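Local coordinates for uncharacterized protein YycE (PDB 1TWU) that is of unknown function but probably belongs with the glyoxalase and fosfomycin resistance proteins of the vicinal oxygen chelate superfamily, at residues 20-23 with 24-28; 92-95 with 96-100. All coordinates share one frame; numbering follows the deposited sequence.

Contact 1: residues 20-23 with 24-28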
# COMPACT_ATOMS: atom_id res chain seq x y z
N GLY A 20 3.35 16.45 2.97
CA GLY A 20 3.80 17.81 3.11
C GLY A 20 4.20 18.03 4.57
O GLY A 20 4.59 19.13 4.96
N GLN A 21 4.09 16.98 5.38
CA GLN A 21 4.43 17.07 6.79
C GLN A 21 5.08 15.77 7.23
O GLN A 21 4.49 14.97 7.96
CB GLN A 21 3.16 17.35 7.61
CG GLN A 21 2.03 16.36 7.38
CD GLN A 21 0.79 16.70 8.19
OE1 GLN A 21 0.88 17.40 9.20
NE2 GLN A 21 -0.36 16.18 7.77
N LEU A 22 6.32 15.56 6.80
CA LEU A 22 7.08 14.35 7.11
C LEU A 22 7.35 14.16 8.61
O LEU A 22 7.52 13.03 9.07
CB LEU A 22 8.41 14.34 6.33
CG LEU A 22 9.22 13.04 6.26
CD1 LEU A 22 8.42 11.94 5.60
CD2 LEU A 22 10.48 13.30 5.46
N ASP A 23 7.39 15.24 9.36
CA ASP A 23 7.63 15.10 10.79
C ASP A 23 6.39 14.54 11.47
O ASP A 23 6.50 13.72 12.38
CB ASP A 23 8.01 16.44 11.41
CG ASP A 23 9.40 16.89 11.00
OD1 ASP A 23 10.35 16.07 11.08
OD2 ASP A 23 9.55 18.07 10.60
N GLU A 24 5.21 14.97 11.03
CA GLU A 24 3.96 14.48 11.60
C GLU A 24 3.81 13.00 11.27
O GLU A 24 3.35 12.21 12.11
CB GLU A 24 2.78 15.25 11.01
CG GLU A 24 2.65 16.63 11.57
CD GLU A 24 2.67 16.64 13.09
OE1 GLU A 24 2.01 15.78 13.71
OE2 GLU A 24 3.35 17.51 13.67
N ILE A 25 4.18 12.64 10.05
CA ILE A 25 4.13 11.27 9.58
C ILE A 25 5.04 10.39 10.45
O ILE A 25 4.66 9.28 10.84
CB ILE A 25 4.56 11.20 8.08
CG1 ILE A 25 3.46 11.81 7.20
CG2 ILE A 25 4.86 9.77 7.68
CD1 ILE A 25 2.13 11.07 7.24
N ILE A 26 6.23 10.90 10.75
CA ILE A 26 7.18 10.16 11.57
C ILE A 26 6.65 9.92 12.99
O ILE A 26 6.81 8.84 13.55
CB ILE A 26 8.54 10.89 11.64
CG1 ILE A 26 9.19 10.87 10.25
CG2 ILE A 26 9.45 10.23 12.65
CD1 ILE A 26 10.44 11.70 10.14
N ARG A 27 6.01 10.94 13.56
CA ARG A 27 5.44 10.81 14.90
C ARG A 27 4.37 9.72 14.94
O ARG A 27 4.32 8.92 15.87
CB ARG A 27 4.84 12.14 15.37
CG ARG A 27 4.12 12.02 16.71
CD ARG A 27 3.70 13.38 17.23
NE ARG A 27 3.16 13.33 18.59
CZ ARG A 27 1.88 13.11 18.89
NH1 ARG A 27 0.99 12.91 17.93
NH2 ARG A 27 1.49 13.13 20.15
N PHE A 28 3.51 9.69 13.92
CA PHE A 28 2.44 8.70 13.86
C PHE A 28 2.98 7.29 13.68
O PHE A 28 2.64 6.38 14.44
CB PHE A 28 1.49 9.02 12.70
CG PHE A 28 0.37 8.01 12.53
CD1 PHE A 28 -0.78 8.09 13.31
CD2 PHE A 28 0.49 6.97 11.61
CE1 PHE A 28 -1.81 7.14 13.17
CE2 PHE A 28 -0.53 6.03 11.46
CZ PHE A 28 -1.68 6.12 12.24
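The carbonyl of L22 takes the shortest bond of this first helical turn: I26 N donates to L22 O at 3.0 Å. The I26 side chain leans over the same oxygen. With CG1 beside the backbone N (chi1 -67°), its CG1 lies 3.0 Å from L22 O, and CD1 runs on toward the leucine, reaching L22 CG at 4.3 Å. The two apolar chains lie one turn apart and both rest on V50 of strand 47-53. One residue earlier, I25 N bonds to Q21 O at 3.1 Å, while R27 N closes the next turn on D23 O. Q21 occupies the N-cap position. Its side chain stretches beyond CG past E24, and Q21 OE1 comes within 3.1 Å of E24 CG, a contact with the methylene and not with the acid. The amide and carboxylate planes stand 52° apart. Q21 NE2 is turned to D124 OD1, which accepts its hydrogen bond, and R27 sends its guanidinium group to Y103 OH and M101 O. Two acids, D23 and E24, lie in the first turn of the helix, where their negative charge would probably interact favourably with the positive end of the helix dipole; the isoleucines and L22 meet the sheet, so the chemistry is that of an amphipathic helix start.

Contact 2: residues 92-95 with 96-100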
# COMPACT_ATOMS: atom_id res chain seq x y z
N ALA A 92 -6.70 -3.20 21.17
CA ALA A 92 -7.18 -2.14 22.04
C ALA A 92 -6.04 -1.22 22.51
O ALA A 92 -6.20 -0.00 22.58
CB ALA A 92 -7.89 -2.73 23.25
N ALA A 93 -4.90 -1.82 22.83
CA ALA A 93 -3.74 -1.08 23.31
C ALA A 93 -3.16 -0.11 22.28
O ALA A 93 -2.90 1.04 22.60
CB ALA A 93 -2.66 -2.04 23.76
N ILE A 94 -2.96 -0.58 21.06
CA ILE A 94 -2.39 0.28 20.04
C ILE A 94 -3.33 1.41 19.63
O ILE A 94 -2.92 2.57 19.57
CB ILE A 94 -1.94 -0.53 18.78
CG1 ILE A 94 -1.23 0.40 17.80
CG2 ILE A 94 -3.14 -1.18 18.09
CD1 ILE A 94 -0.06 1.17 18.41
N THR A 95 -4.60 1.08 19.38
CA THR A 95 -5.56 2.10 18.98
C THR A 95 -5.76 3.14 20.09
O THR A 95 -6.01 4.31 19.82
CB THR A 95 -6.93 1.48 18.63
OG1 THR A 95 -7.41 0.72 19.75
CG2 THR A 95 -6.81 0.57 17.41
N SER A 96 -5.63 2.70 21.34
CA SER A 96 -5.79 3.58 22.49
C SER A 96 -4.61 4.54 22.60
O SER A 96 -4.78 5.71 22.95
CB SER A 96 -5.89 2.76 23.77
OG SER A 96 -6.00 3.61 24.89
N LYS A 97 -3.42 4.04 22.32
CA LYS A 97 -2.21 4.85 22.37
C LYS A 97 -2.27 5.95 21.30
O LYS A 97 -1.89 7.09 21.55
CB LYS A 97 -0.99 3.95 22.13
CG LYS A 97 0.33 4.71 22.05
CD LYS A 97 1.49 3.79 21.73
CE LYS A 97 2.79 4.56 21.58
NZ LYS A 97 3.94 3.69 21.24
N LEU A 98 -2.75 5.60 20.11
CA LEU A 98 -2.85 6.55 19.01
C LEU A 98 -3.87 7.66 19.29
O LEU A 98 -3.63 8.82 18.96
CB LEU A 98 -3.21 5.81 17.71
CG LEU A 98 -2.16 4.83 17.18
CD1 LEU A 98 -2.70 4.13 15.95
CD2 LEU A 98 -0.86 5.56 16.85
N LYS A 99 -5.00 7.30 19.89
CA LYS A 99 -6.02 8.29 20.21
C LYS A 99 -5.53 9.22 21.32
O LYS A 99 -5.82 10.42 21.31
CB LYS A 99 -7.33 7.60 20.63
CG LYS A 99 -7.92 6.69 19.56
CD LYS A 99 -9.24 6.09 19.99
CE LYS A 99 -10.32 7.14 20.04
NZ LYS A 99 -11.67 6.54 20.30
N HIS A 100 -4.78 8.67 22.26
CA HIS A 100 -4.24 9.47 23.36
C HIS A 100 -3.11 10.37 22.87
O HIS A 100 -2.78 11.37 23.52
CB HIS A 100 -3.77 8.57 24.50
CG HIS A 100 -4.90 7.88 25.21
ND1 HIS A 100 -4.73 7.17 26.38
CD2 HIS A 100 -6.22 7.81 24.92
CE1 HIS A 100 -5.89 6.69 26.78
NE2 HIS A 100 -6.82 7.06 25.91
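K99 folds back over the carbonyl of T95, one turn earlier in the helix. Its CB lies 3.6 Å from T95 O, and CG comes closer still, to 3.1 Å from T95 O. CD remains alongside the same oxygen at 3.7 Å before the chain bends at chi3 (70°). CE and NZ then lead away, and NZ forms a salt bridge with E105. T95 O also accepts the backbone bond from K99 N, so this oxygen has an N-H and a row of methylenes about it. T95 itself has OG1 between its backbone N and carbonyl carbon (chi1 57°), the rotation that brings the hydroxyl back to the preceding turn, where L91 O accepts a hydrogen bond from it. S96 repeats the pattern at A92: its N bonds to A92 O, and S96 CB lies only 3.0 Å from that same oxygen. On the inward side, I94 CD1 meets L98 CG at 4.4 Å, and both side chains pack on F130 of strand 127-131. L98 N bonds to I94 O at 3.1 Å. K97 stretches out to E31 O at the end of helix 22-32, while I94 also packs on S7 of the second subunit. This is the i to i+4 ladder of a regular alpha-helix, here one that packs against the mixed sheet of the C-terminal half, in the alpha-beta module whose duplication is characteristic of the vicinal oxygen chelate fold.

From the N terminus, strand 12-18 leads into contact 1 at the start of helix 22-32, and strands 37-44, 47-53 and 59-66 complete the first sheet. The chain then enters the second half through strand 80-84, and contact 2 follows near the end of helix 88-100. Each contact closes only a helical turn; they stand in series, neither nesting nor crossing, with centres about 18 Å apart. The two halves repeat the same order of strand, helix and three strands, the second with the short helix 111-114 inserted. The helices still meet: F28 CE1 of contact 1 packs against L98 CD2 of contact 2 at 4.1 Å. D124 and Y103 of the second half also reach contact 1, tying the two modules together.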